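PDB 2QJV: inner membrane protein from Salmonella typhimurium LT2, which probably isomerises a glucuronate-type sugar acid, as a nickel-containing member of the KduI/IolB family of cupins. Local coordinates for residues 14-19 with 187-192; 50-55 with 141-146; 86-91 with 149-154; 104-109 with 240-245. The protein carries 2 engineered substitutions. One frame throughout, in Å; residues are numbered along the deposited sequence.

Contact 1 of 4, residues 14-19 with 187-192; sequences GNIQHI and TYYHRF. With SO4 (sulfate ion), chain J.
I16 sends its CG1 branch between its own backbone N and carbonyl carbon (chi1 66°), which carries CD1 to 4.0 Å from Y189 OH, the two side chains crossing at about a right angle. That hydroxyl is hydrogen-bonded to E104. Q17 lays its aliphatic CG obliquely against the same ring, 4.2 Å from Y189 CE1, while its amide nitrogen turns to the backbone carbonyls of R219 and S7. In one of the two modelled conformers of I19, CG2 comes to 4.3 Å from T187 CG2, so this end is less certain. R191 NH1 donates to sulfate O1 at 2.9 Å, near the guanidinium plane; the ion, probably from the crystallisation liquor, is also held by R219 and N218. Strands 16-19 and 187-192 run antiparallel, 10.6 Å apart, across the layer between the sheets of the two cupin units: 16-19 lies beside 30-35, where I16 and Q17 form a classic bulge opposite V33, and 181-193 beside 238-246, each outermost in its sheet within this chain.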
loop_
_atom_site.group_PDB
_atom_site.type_symbol
_atom_site.label_atom_id
_atom_site.label_comp_id
_atom_site.label_asym_id
_atom_site.label_seq_id
_atom_site.Cartn_x
_atom_site.Cartn_y
_atom_site.Cartn_z
ATOM N N GLY A 14 28.262 -15.617 -0.666
ATOM C CA GLY A 14 27.867 -15.865 -2.046
ATOM C C GLY A 14 27.371 -14.638 -2.763
ATOM O O GLY A 14 27.878 -13.525 -2.552
ATOM N N ASN A 15 26.336 -14.813 -3.596
ATOM C CA ASN A 15 25.785 -13.733 -4.439
ATOM C C ASN A 15 24.759 -12.904 -3.662
ATOM O O ASN A 15 23.562 -13.004 -3.874
ATOM C CB ASN A 15 25.184 -14.371 -5.682
ATOM C CG ASN A 15 24.762 -13.372 -6.795
ATOM O OD1 ASN A 15 23.950 -13.770 -7.658
ATOM N ND2 ASN A 15 25.300 -12.150 -6.816
ATOM N N ILE A 16 25.263 -12.136 -2.711
ATOM C CA ILE A 16 24.424 -11.410 -1.712
ATOM C C ILE A 16 23.528 -10.333 -2.329
ATOM O O ILE A 16 22.453 -9.987 -1.786
ATOM C CB ILE A 16 25.323 -10.799 -0.561
ATOM C CG1 ILE A 16 26.257 -9.687 -1.066
ATOM C CG2 ILE A 16 26.108 -11.891 0.129
ATOM C CD1 ILE A 16 26.870 -8.856 0.101
ATOM N N GLN A 17 23.956 -9.818 -3.477
ATOM C CA GLN A 17 23.141 -8.870 -4.261
ATOM C C GLN A 17 23.051 -9.317 -5.719
ATOM O O GLN A 17 24.057 -9.620 -6.324
ATOM C CB GLN A 17 23.676 -7.421 -4.215
ATOM C CG GLN A 17 23.375 -6.684 -2.855
ATOM C CD GLN A 17 21.922 -6.351 -2.620
ATOM O OE1 GLN A 17 21.062 -6.612 -3.478
ATOM N NE2 GLN A 17 21.622 -5.801 -1.439
ATOM N N HIS A 18 21.830 -9.384 -6.233
ATOM C CA HIS A 18 21.568 -9.758 -7.631
ATOM C C HIS A 18 20.450 -8.870 -8.185
ATOM O O HIS A 18 19.257 -9.141 -7.986
ATOM C CB HIS A 18 21.223 -11.260 -7.836
ATOM C CG HIS A 18 20.899 -11.574 -9.267
ATOM N ND1 HIS A 18 21.843 -11.505 -10.269
ATOM C CD2 HIS A 18 19.720 -11.864 -9.878
ATOM C CE1 HIS A 18 21.263 -11.746 -11.435
ATOM N NE2 HIS A 18 19.978 -11.984 -11.223
ATOM N N ILE A 19 20.870 -7.823 -8.892
ATOM C CA ILE A 19 19.964 -6.862 -9.502
ATOM C C ILE A 19 20.118 -6.983 -11.008
ATOM O O ILE A 19 21.213 -6.812 -11.545
ATOM C CB ILE A 19 20.250 -5.391 -9.046
ATOM C CG1 ILE A 19 20.390 -5.297 -7.513
ATOM C CG2 ILE A 19 19.158 -4.428 -9.601
ATOM C CD1 ILE A 19 19.162 -5.830 -6.732
ATOM N N THR A 187 21.978 2.386 -9.955
ATOM C CA THR A 187 21.970 1.591 -8.735
ATOM C C THR A 187 22.947 2.233 -7.724
ATOM O O THR A 187 23.936 2.855 -8.107
ATOM C CB THR A 187 22.298 0.074 -8.973
ATOM O OG1 THR A 187 23.596 -0.048 -9.574
ATOM C CG2 THR A 187 21.180 -0.657 -9.817
ATOM N N TYR A 188 22.614 2.089 -6.440
ATOM C CA TYR A 188 23.404 2.517 -5.294
ATOM C C TYR A 188 23.640 1.266 -4.458
ATOM O O TYR A 188 22.687 0.616 -4.072
ATOM C CB TYR A 188 22.649 3.508 -4.391
ATOM C CG TYR A 188 22.672 4.952 -4.847
ATOM C CD1 TYR A 188 22.050 5.322 -6.023
ATOM C CD2 TYR A 188 23.320 5.948 -4.107
ATOM C CE1 TYR A 188 22.076 6.613 -6.466
ATOM C CE2 TYR A 188 23.352 7.251 -4.557
ATOM C CZ TYR A 188 22.721 7.571 -5.730
ATOM O OH TYR A 188 22.757 8.849 -6.153
ATOM N N TYR A 189 24.893 0.958 -4.174
ATOM C CA TYR A 189 25.272 -0.114 -3.267
ATOM C C TYR A 189 25.905 0.593 -2.062
ATOM O O TYR A 189 27.060 1.070 -2.136
ATOM C CB TYR A 189 26.225 -1.109 -3.928
ATOM C CG TYR A 189 26.786 -2.175 -2.996
ATOM C CD1 TYR A 189 25.935 -3.108 -2.356
ATOM C CD2 TYR A 189 28.161 -2.322 -2.819
ATOM C CE1 TYR A 189 26.437 -4.079 -1.515
ATOM C CE2 TYR A 189 28.689 -3.323 -1.981
ATOM C CZ TYR A 189 27.820 -4.197 -1.321
ATOM O OH TYR A 189 28.344 -5.173 -0.518
ATOM N N HIS A 190 25.192 0.559 -0.931
ATOM C CA HIS A 190 25.578 1.296 0.268
ATOM C C HIS A 190 26.340 0.503 1.329
ATOM O O HIS A 190 26.072 -0.687 1.571
ATOM C CB HIS A 190 24.351 1.878 0.979
ATOM C CG HIS A 190 23.708 3.027 0.260
ATOM N ND1 HIS A 190 24.009 4.343 0.553
ATOM C CD2 HIS A 190 22.749 3.057 -0.695
ATOM C CE1 HIS A 190 23.259 5.132 -0.203
ATOM N NE2 HIS A 190 22.473 4.378 -0.957
ATOM N N ARG A 191 27.273 1.210 1.956
ATOM C CA ARG A 191 28.099 0.697 3.058
ATOM C C ARG A 191 28.191 1.768 4.148
ATOM O O ARG A 191 28.135 2.987 3.860
ATOM C CB ARG A 191 29.489 0.266 2.565
ATOM C CG ARG A 191 29.472 -0.788 1.452
ATOM C CD ARG A 191 29.154 -2.210 1.937
ATOM N NE ARG A 191 30.373 -2.965 2.160
ATOM C CZ ARG A 191 31.063 -3.045 3.278
ATOM N NH1 ARG A 191 30.679 -2.455 4.384
ATOM N NH2 ARG A 191 32.169 -3.743 3.278
ATOM N N PHE A 192 28.340 1.302 5.401
ATOM C CA PHE A 192 28.429 2.154 6.592
ATOM C C PHE A 192 29.583 1.795 7.508
ATOM O O PHE A 192 30.010 0.624 7.587
ATOM C CB PHE A 192 27.103 2.134 7.386
ATOM C CG PHE A 192 25.963 2.620 6.592
ATOM C CD1 PHE A 192 25.670 3.993 6.527
ATOM C CD2 PHE A 192 25.225 1.736 5.811
ATOM C CE1 PHE A 192 24.673 4.438 5.693
ATOM C CE2 PHE A 192 24.246 2.196 4.955
ATOM C CZ PHE A 192 23.948 3.530 4.921
HETATM S S SO4 J . 31.558 -4.795 7.372
HETATM O O1 SO4 J . 31.126 -3.420 7.048
HETATM O O2 SO4 J . 30.459 -5.693 7.696
HETATM O O3 SO4 J . 32.326 -4.778 8.633
HETATM O O4 SO4 J . 32.412 -5.284 6.282
#

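Contact 2 of 4, residues 50-55 with 141-146; sequences ERCLVL and HNILPD
I143 reaches across to C52 and V54 with both of its branches. At CB it forks. The short arm, CG2, lies anti to the backbone N and meets C52 SG at 4.1 Å. The long arm leaves through CG1 on the backbone-N side of the fork (chi1 -66°) and runs on to CD1, which meets V54 CG1 at 4.1 Å; here I143 and V54 point at each other tip to tip. This joins the main sheet of the first cupin unit to that of the second: 50-55 is an inner strand of the six-stranded sheet, while 138-142 belongs to the five-stranded one and turns a corner at I143. An inverse gamma turn centred on N142 precedes the corner, and I143 and L144 then both face V155 in a classic beta bulge. The bulge lets consecutive residues point the same way, so L144 joins in as well, with its CD2 4.2 Å from C52 CB. S86, on the strand next to 50-55, packs on I143 too.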
loop_
_atom_site.group_PDB
_atom_site.type_symbol
_atom_site.label_atom_id
_atom_site.label_comp_id
_atom_site.label_asym_id
_atom_site.label_seq_id
_atom_site.Cartn_x
_atom_site.Cartn_y
_atom_site.Cartn_z
ATOM N N GLU A 50 28.761 -6.327 -21.330
ATOM C CA GLU A 50 30.077 -5.891 -20.872
ATOM C C GLU A 50 29.964 -5.768 -19.341
ATOM O O GLU A 50 28.872 -5.634 -18.773
ATOM C CB GLU A 50 30.574 -4.578 -21.490
ATOM C CG GLU A 50 29.708 -3.398 -21.207
ATOM C CD GLU A 50 30.284 -2.075 -21.655
ATOM O OE1 GLU A 50 31.265 -2.042 -22.453
ATOM O OE2 GLU A 50 29.708 -1.060 -21.184
ATOM N N ARG A 51 31.110 -5.879 -18.692
ATOM C CA ARG A 51 31.229 -5.854 -17.255
ATOM C C ARG A 51 32.419 -5.022 -16.735
ATOM O O ARG A 51 33.448 -4.837 -17.406
ATOM C CB ARG A 51 31.364 -7.281 -16.697
ATOM C CG ARG A 51 30.128 -8.165 -16.787
ATOM C CD ARG A 51 30.397 -9.647 -16.491
ATOM N NE ARG A 51 29.136 -10.414 -16.507
ATOM C CZ ARG A 51 28.559 -10.936 -17.594
ATOM N NH1 ARG A 51 29.085 -10.772 -18.788
ATOM N NH2 ARG A 51 27.401 -11.586 -17.490
ATOM N N CYS A 52 32.234 -4.518 -15.512
ATOM C CA CYS A 52 33.257 -3.837 -14.757
ATOM C C CYS A 52 33.246 -4.518 -13.372
ATOM O O CYS A 52 32.283 -4.460 -12.625
ATOM C CB CYS A 52 33.032 -2.316 -14.657
ATOM S SG CYS A 52 34.375 -1.442 -13.801
ATOM N N LEU A 53 34.319 -5.248 -13.119
ATOM C CA LEU A 53 34.549 -5.985 -11.891
ATOM C C LEU A 53 35.205 -5.026 -10.956
ATOM O O LEU A 53 36.336 -4.601 -11.216
ATOM C CB LEU A 53 35.490 -7.152 -12.132
ATOM C CG LEU A 53 34.957 -8.474 -12.728
ATOM C CD1 LEU A 53 33.897 -8.239 -13.766
ATOM C CD2 LEU A 53 36.137 -9.306 -13.257
ATOM N N VAL A 54 34.520 -4.658 -9.894
ATOM C CA VAL A 54 35.054 -3.717 -8.906
ATOM C C VAL A 54 35.400 -4.495 -7.628
ATOM O O VAL A 54 34.552 -5.214 -7.065
ATOM C CB VAL A 54 34.101 -2.557 -8.607
ATOM C CG1 VAL A 54 34.730 -1.614 -7.518
ATOM C CG2 VAL A 54 33.728 -1.779 -9.904
ATOM N N LEU A 55 36.678 -4.403 -7.222
ATOM C CA LEU A 55 37.143 -5.011 -5.955
ATOM C C LEU A 55 36.845 -4.002 -4.842
ATOM O O LEU A 55 37.580 -3.021 -4.627
ATOM C CB LEU A 55 38.625 -5.427 -6.009
ATOM C CG LEU A 55 39.030 -6.663 -6.854
ATOM C CD1 LEU A 55 38.684 -6.555 -8.339
ATOM C CD2 LEU A 55 40.551 -6.970 -6.710
ATOM N N HIS A 141 35.445 8.953 -6.565
ATOM C CA HIS A 141 36.346 8.128 -7.368
ATOM C C HIS A 141 35.646 7.716 -8.656
ATOM O O HIS A 141 34.726 6.863 -8.666
ATOM C CB HIS A 141 36.808 6.864 -6.634
ATOM C CG HIS A 141 37.632 7.110 -5.398
ATOM N ND1 HIS A 141 37.759 6.159 -4.408
ATOM C CD2 HIS A 141 38.345 8.186 -4.979
ATOM C CE1 HIS A 141 38.545 6.627 -3.453
ATOM N NE2 HIS A 141 38.907 7.863 -3.766
ATOM N N ASN A 142 36.058 8.344 -9.761
ATOM C CA ASN A 142 35.515 8.027 -11.095
ATOM C C ASN A 142 36.213 6.809 -11.688
ATOM O O ASN A 142 37.242 6.918 -12.379
ATOM C CB ASN A 142 35.600 9.261 -12.014
ATOM C CG ASN A 142 34.684 10.388 -11.545
ATOM O OD1 ASN A 142 35.141 11.487 -11.180
ATOM N ND2 ASN A 142 33.391 10.108 -11.510
ATOM N N ILE A 143 35.663 5.644 -11.348
ATOM C CA ILE A 143 36.170 4.351 -11.812
ATOM C C ILE A 143 36.025 4.203 -13.348
ATOM O O ILE A 143 36.973 3.849 -14.028
ATOM C CB ILE A 143 35.500 3.165 -11.073
ATOM C CG1 ILE A 143 35.898 3.180 -9.584
ATOM C CG2 ILE A 143 35.853 1.802 -11.777
ATOM C CD1 ILE A 143 35.074 2.271 -8.697
ATOM N N LEU A 144 34.851 4.516 -13.872
ATOM C CA LEU A 144 34.562 4.368 -15.272
ATOM C C LEU A 144 33.630 5.487 -15.746
ATOM O O LEU A 144 32.416 5.298 -15.863
ATOM C CB LEU A 144 34.003 2.967 -15.564
ATOM C CG LEU A 144 33.850 2.559 -17.049
ATOM C CD1 LEU A 144 35.083 2.940 -17.897
ATOM C CD2 LEU A 144 33.518 1.064 -17.112
ATOM N N PRO A 145 34.193 6.686 -15.939
ATOM C CA PRO A 145 33.392 7.837 -16.375
ATOM C C PRO A 145 33.125 7.861 -17.878
ATOM O O PRO A 145 33.718 7.079 -18.621
ATOM C CB PRO A 145 34.267 9.020 -16.012
ATOM C CG PRO A 145 35.681 8.481 -16.088
ATOM C CD PRO A 145 35.611 7.042 -15.756
ATOM N N ASP A 146 32.301 8.810 -18.324
ATOM C CA ASP A 146 31.970 8.918 -19.760
ATOM C C ASP A 146 33.120 9.433 -20.643
ATOM O O ASP A 146 33.021 9.346 -21.852
ATOM C CB ASP A 146 30.658 9.706 -20.004
ATOM C CG ASP A 146 30.717 11.207 -19.662
ATOM O OD1 ASP A 146 31.796 11.794 -19.384
ATOM O OD2 ASP A 146 29.599 11.809 -19.720
#

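Contact 3 of 4, residues 86-91 with 149-154; sequences SVYLPH and LADSLL. With NI (nickel (II) ion), chain C.
Y88 holds its ring anti to the backbone N (chi1 171°), extending it over the loop 149-154, and D151 sets its carboxylate anti to its own carbonyl carbon, which brings that group near the ring. The two flat groups cross steeply, their planes 74° apart. Their oxygens do not bond directly: water 1 sits between them, donating to D151 OD1 at 2.8 Å and to Y88 OH at 3.1 Å. Y88 OH also has a direct partner in E50. Nearer the start of the loop, A150 CB approaches the tyrosine obliquely, 4.0 Å from Y88 CE1. A second water ties D151 to H91. It lies in the plane of the imidazole and accepts from H91 ND1 at 2.8 Å and from H91 N at 2.9 Å, then donates to D151 OD2 at 2.7 Å. With ND1 used as a donor, the other ring nitrogen faces the metal: H91 NE2 binds nickel at 2.4 Å, and H92 and two waters are further ligands. Through this water D151 probably helps set the rotation of the H91 ring, and its OD2 is itself held by the backbone N of F113 and G114. Strand 86-89 runs between 49-55 and 119-121 in the six-stranded sheet, and the loop leads into strand 154-160 of the facing sheet, with E50 accepting from the backbone N of D151, S152 and L153.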
loop_
_atom_site.group_PDB
_atom_site.type_symbol
_atom_site.label_atom_id
_atom_site.label_comp_id
_atom_site.label_asym_id
_atom_site.label_seq_id
_atom_site.Cartn_x
_atom_site.Cartn_y
_atom_site.Cartn_z
ATOM N N SER A 86 39.759 -2.305 -10.441
ATOM C CA SER A 86 38.669 -2.827 -11.235
ATOM C C SER A 86 39.220 -3.437 -12.523
ATOM O O SER A 86 40.337 -3.130 -12.954
ATOM C CB SER A 86 37.647 -1.723 -11.598
ATOM O OG SER A 86 37.255 -1.029 -10.428
ATOM N N VAL A 87 38.433 -4.322 -13.129
ATOM C CA VAL A 87 38.764 -4.905 -14.432
ATOM C C VAL A 87 37.572 -4.738 -15.374
ATOM O O VAL A 87 36.440 -5.136 -15.030
ATOM C CB VAL A 87 39.151 -6.391 -14.365
ATOM C CG1 VAL A 87 39.374 -6.934 -15.820
ATOM C CG2 VAL A 87 40.361 -6.561 -13.455
ATOM N N TYR A 88 37.830 -4.090 -16.515
ATOM C CA TYR A 88 36.843 -3.952 -17.574
ATOM C C TYR A 88 36.858 -5.209 -18.463
ATOM O O TYR A 88 37.919 -5.625 -18.937
ATOM C CB TYR A 88 37.062 -2.671 -18.430
ATOM C CG TYR A 88 36.149 -2.687 -19.638
ATOM C CD1 TYR A 88 34.806 -2.307 -19.534
ATOM C CD2 TYR A 88 36.590 -3.182 -20.876
ATOM C CE1 TYR A 88 33.968 -2.381 -20.635
ATOM C CE2 TYR A 88 35.745 -3.257 -21.976
ATOM C CZ TYR A 88 34.443 -2.861 -21.842
ATOM O OH TYR A 88 33.607 -2.950 -22.928
ATOM N N LEU A 89 35.675 -5.796 -18.690
ATOM C CA LEU A 89 35.512 -6.947 -19.560
ATOM C C LEU A 89 34.528 -6.605 -20.671
ATOM O O LEU A 89 33.400 -6.244 -20.380
ATOM C CB LEU A 89 34.978 -8.185 -18.815
ATOM C CG LEU A 89 35.676 -8.740 -17.600
ATOM C CD1 LEU A 89 34.850 -9.914 -17.022
ATOM C CD2 LEU A 89 37.130 -9.122 -17.994
ATOM N N PRO A 90 34.954 -6.734 -21.937
ATOM C CA PRO A 90 34.009 -6.528 -23.043
ATOM C C PRO A 90 33.057 -7.714 -23.088
ATOM O O PRO A 90 33.216 -8.695 -22.330
ATOM C CB PRO A 90 34.908 -6.494 -24.271
ATOM C CG PRO A 90 36.054 -7.367 -23.897
ATOM C CD PRO A 90 36.278 -7.127 -22.430
ATOM N N HIS A 91 32.038 -7.624 -23.921
ATOM C CA HIS A 91 31.104 -8.740 -24.048
ATOM C C HIS A 91 31.787 -9.919 -24.777
ATOM O O HIS A 91 32.886 -9.780 -25.311
ATOM C CB HIS A 91 29.824 -8.271 -24.707
ATOM C CG HIS A 91 29.948 -8.133 -26.168
ATOM N ND1 HIS A 91 30.705 -7.146 -26.763
ATOM C CD2 HIS A 91 29.498 -8.920 -27.160
ATOM C CE1 HIS A 91 30.672 -7.312 -28.068
ATOM N NE2 HIS A 91 29.948 -8.377 -28.329
ATOM N N LEU A 149 36.721 4.751 -21.822
ATOM C CA LEU A 149 36.094 3.838 -22.789
ATOM C C LEU A 149 35.282 2.671 -22.205
ATOM O O LEU A 149 35.740 1.940 -21.332
ATOM C CB LEU A 149 37.176 3.288 -23.753
ATOM C CG LEU A 149 37.950 4.282 -24.609
ATOM C CD1 LEU A 149 39.094 3.582 -25.374
ATOM C CD2 LEU A 149 37.060 5.073 -25.586
ATOM N N ALA A 150 34.041 2.547 -22.690
ATOM C CA ALA A 150 33.129 1.446 -22.433
ATOM C C ALA A 150 31.958 1.618 -23.415
ATOM O O ALA A 150 31.734 2.709 -23.941
ATOM C CB ALA A 150 32.655 1.372 -20.957
ATOM N N ASP A 151 31.211 0.552 -23.677
ATOM C CA ASP A 151 30.073 0.646 -24.572
ATOM C C ASP A 151 28.868 1.359 -23.916
ATOM O O ASP A 151 28.168 2.143 -24.535
ATOM C CB ASP A 151 29.573 -0.745 -25.016
ATOM C CG ASP A 151 30.646 -1.622 -25.651
ATOM O OD1 ASP A 151 31.737 -1.142 -26.042
ATOM O OD2 ASP A 151 30.353 -2.845 -25.721
ATOM N N SER A 152 28.667 1.049 -22.653
ATOM C CA SER A 152 27.462 1.422 -21.892
ATOM C C SER A 152 27.706 1.879 -20.445
ATOM O O SER A 152 27.123 2.875 -19.991
ATOM C CB SER A 152 26.530 0.195 -21.880
ATOM O OG SER A 152 26.078 -0.126 -23.200
ATOM N N LEU A 153 28.578 1.147 -19.742
ATOM C CA LEU A 153 28.823 1.325 -18.293
ATOM C C LEU A 153 29.435 2.652 -17.852
ATOM O O LEU A 153 30.396 3.154 -18.443
ATOM C CB LEU A 153 29.702 0.174 -17.735
ATOM C CG LEU A 153 29.076 -1.222 -17.586
ATOM C CD1 LEU A 153 30.185 -2.334 -17.435
ATOM C CD2 LEU A 153 28.027 -1.274 -16.442
ATOM N N LEU A 154 28.856 3.191 -16.776
ATOM C CA LEU A 154 29.355 4.361 -16.084
ATOM C C LEU A 154 29.388 3.900 -14.629
ATOM O O LEU A 154 28.385 3.429 -14.124
ATOM C CB LEU A 154 28.447 5.560 -16.284
ATOM C CG LEU A 154 28.279 6.082 -17.735
ATOM C CD1 LEU A 154 27.075 7.049 -17.850
ATOM C CD2 LEU A 154 29.571 6.723 -18.190
HETATM NI NI NI C . 29.373 -9.399 -30.368
HETATM O O HOH W 1 33.622 -3.173 -25.973
HETATM O O HOH W 2 31.784 -5.059 -25.302
HETATM O O HOH W 3 31.412 -8.658 -31.501
HETATM O O HOH W 4 27.365 -9.771 -30.092
#

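Contact 4 of 4, residues 104-109 with 240-245; sequences ELAVCS and YYLNVM
KduI/IolB proteins are bicupins, built from two cupin units, and this contact lies where the main sheets of the two units pack face to face: A106 and C108 on an inner strand of the six-stranded sheet meet L242 and V244 on an inner strand of the five-stranded one. No hydrogen bond passes between the two segments; side chains alone bridge them. Each strand alternates, so that these four residues point into the layer between the sheets while V107 on one side, and N243 and M245 on the other, point away from the partner strand. The strands draw together along their length: the CA atoms of A106 and L242 are 8.8 Å apart, those of C108 and V244 only 6.5 Å. L242 alone spans the wider gap, setting CG anti to its backbone N (chi1 176°) and bringing the CD2 branch to 3.5 Å from A106 CB, a tight carbon-carbon contact against the short alanine. F31 of strand 30-35, on A106 and V244, and L153 of the loop before strand 154-160, on V244, complete the packing. At the narrower end C108 swings its thiol back beside its own backbone N (chi1 -47°), and V244 does the same with CG2. That methyl packs tightly on the cysteine, 3.5 Å from C108 CB and 3.3 Å from C108 SG, while the other methyl, V244 CG1, lies 3.9 Å from C108 CB.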
loop_
_atom_site.group_PDB
_atom_site.type_symbol
_atom_site.label_atom_id
_atom_site.label_comp_id
_atom_site.label_asym_id
_atom_site.label_seq_id
_atom_site.Cartn_x
_atom_site.Cartn_y
_atom_site.Cartn_z
ATOM N N GLU A 104 35.093 -8.983 -1.408
ATOM C CA GLU A 104 33.802 -8.357 -1.704
ATOM C C GLU A 104 33.920 -7.832 -3.114
ATOM O O GLU A 104 34.617 -6.844 -3.376
ATOM C CB GLU A 104 33.449 -7.233 -0.746
ATOM C CG GLU A 104 32.061 -6.621 -0.894
ATOM C CD GLU A 104 31.910 -5.422 0.069
ATOM O OE1 GLU A 104 32.862 -5.155 0.877
ATOM O OE2 GLU A 104 30.883 -4.734 -0.012
ATOM N N LEU A 105 33.266 -8.544 -4.034
ATOM C CA LEU A 105 33.345 -8.245 -5.463
ATOM C C LEU A 105 32.045 -7.734 -6.028
ATOM O O LEU A 105 31.012 -8.401 -5.899
ATOM C CB LEU A 105 33.758 -9.508 -6.260
ATOM C CG LEU A 105 33.877 -9.408 -7.795
ATOM C CD1 LEU A 105 35.136 -8.639 -8.227
ATOM C CD2 LEU A 105 33.821 -10.840 -8.370
ATOM N N ALA A 106 32.115 -6.585 -6.707
ATOM C CA ALA A 106 30.969 -6.005 -7.422
ATOM C C ALA A 106 31.139 -6.303 -8.914
ATOM O O ALA A 106 32.237 -6.140 -9.473
ATOM C CB ALA A 106 30.803 -4.490 -7.152
ATOM N N VAL A 107 30.089 -6.849 -9.527
ATOM C CA VAL A 107 30.044 -7.109 -10.983
ATOM C C VAL A 107 28.972 -6.155 -11.556
ATOM O O VAL A 107 27.750 -6.324 -11.353
ATOM C CB VAL A 107 29.806 -8.587 -11.341
ATOM C CG1 VAL A 107 29.896 -8.806 -12.874
ATOM C CG2 VAL A 107 30.823 -9.519 -10.594
ATOM N N CYS A 108 29.445 -5.123 -12.245
ATOM C CA CYS A 108 28.587 -4.103 -12.857
ATOM C C CYS A 108 28.374 -4.502 -14.302
ATOM O O CYS A 108 29.355 -4.763 -14.997
ATOM C CB CYS A 108 29.243 -2.710 -12.780
ATOM S SG CYS A 108 29.918 -2.268 -11.164
ATOM N N SER A 109 27.121 -4.589 -14.767
ATOM C CA SER A 109 26.880 -5.020 -16.132
ATOM C C SER A 109 25.891 -4.157 -16.906
ATOM O O SER A 109 25.024 -3.529 -16.328
ATOM C CB SER A 109 26.413 -6.496 -16.151
ATOM O OG SER A 109 25.189 -6.674 -15.466
ATOM N N TYR A 240 29.322 5.220 2.247
ATOM C CA TYR A 240 29.969 4.944 1.013
ATOM C C TYR A 240 28.898 4.344 0.106
ATOM O O TYR A 240 28.014 3.620 0.575
ATOM C CB TYR A 240 31.128 3.942 1.211
ATOM C CG TYR A 240 31.576 3.211 -0.034
ATOM C CD1 TYR A 240 30.891 2.060 -0.462
ATOM C CD2 TYR A 240 32.648 3.652 -0.799
ATOM C CE1 TYR A 240 31.245 1.389 -1.610
ATOM C CE2 TYR A 240 33.054 2.951 -1.936
ATOM C CZ TYR A 240 32.344 1.814 -2.341
ATOM O OH TYR A 240 32.685 1.082 -3.462
ATOM N N TYR A 241 28.951 4.674 -1.178
ATOM C CA TYR A 241 28.181 3.927 -2.173
ATOM C C TYR A 241 28.888 3.814 -3.511
ATOM O O TYR A 241 29.643 4.699 -3.917
ATOM C CB TYR A 241 26.729 4.444 -2.360
ATOM C CG TYR A 241 26.573 5.932 -2.601
ATOM C CD1 TYR A 241 26.815 6.495 -3.867
ATOM C CD2 TYR A 241 26.150 6.775 -1.569
ATOM C CE1 TYR A 241 26.656 7.841 -4.089
ATOM C CE2 TYR A 241 25.993 8.121 -1.777
ATOM C CZ TYR A 241 26.243 8.659 -3.051
ATOM O OH TYR A 241 26.057 10.002 -3.273
ATOM N N LEU A 242 28.675 2.652 -4.144
ATOM C CA LEU A 242 29.146 2.337 -5.472
ATOM C C LEU A 242 27.938 2.399 -6.388
ATOM O O LEU A 242 26.916 1.737 -6.121
ATOM C CB LEU A 242 29.811 0.963 -5.519
ATOM C CG LEU A 242 30.302 0.405 -6.840
ATOM C CD1 LEU A 242 31.464 1.239 -7.441
ATOM C CD2 LEU A 242 30.726 -1.074 -6.630
ATOM N N ASN A 243 28.031 3.234 -7.415
ATOM C CA ASN A 243 26.961 3.445 -8.409
ATOM C C ASN A 243 27.307 2.897 -9.763
ATOM O O ASN A 243 28.461 2.975 -10.213
ATOM C CB ASN A 243 26.644 4.945 -8.669
ATOM C CG ASN A 243 26.220 5.740 -7.430
ATOM O OD1 ASN A 243 26.755 6.825 -7.180
ATOM N ND2 ASN A 243 25.301 5.236 -6.685
ATOM N N VAL A 244 26.294 2.329 -10.409
ATOM C CA VAL A 244 26.352 1.863 -11.795
ATOM C C VAL A 244 25.232 2.615 -12.555
ATOM O O VAL A 244 24.084 2.736 -12.064
ATOM C CB VAL A 244 26.210 0.311 -11.969
ATOM C CG1 VAL A 244 26.345 -0.123 -13.449
ATOM C CG2 VAL A 244 27.233 -0.433 -11.058
HETATM N N MSE A 245 25.582 3.134 -13.727
HETATM C CA MSE A 245 24.638 3.737 -14.647
HETATM C C MSE A 245 24.822 3.231 -16.060
HETATM O O MSE A 245 25.919 2.856 -16.462
HETATM C CB MSE A 245 24.759 5.269 -14.688
HETATM C CG MSE A 245 24.273 5.975 -13.443
HETATM SE SE MSE A 245 24.500 7.910 -13.693
HETATM C CE MSE A 245 26.340 7.961 -13.694
#

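Contacts 1, 2 and 4 each span the gap between the same two sheets, one from each cupin unit, with contact 4 in the middle: its centre is about 7 Å from that of contact 1 and about 8 Å from that of contact 2. E104 joins contacts 4 and 1, its OE2 lying 2.6 Å from Y189 OH and 2.8 Å from R191 NE. Contacts 2 and 3 meet through E50 OE1 and Y88 OH, 2.6 Å apart. H91 in contact 3 binds one nickel. The other lies within the second unit, beyond the five-stranded sheet; held by H171, H173, E186 and H229 and consistent with a cupin active site, it is about 10 Å from the T187 side chain and about 11 Å from that of V244.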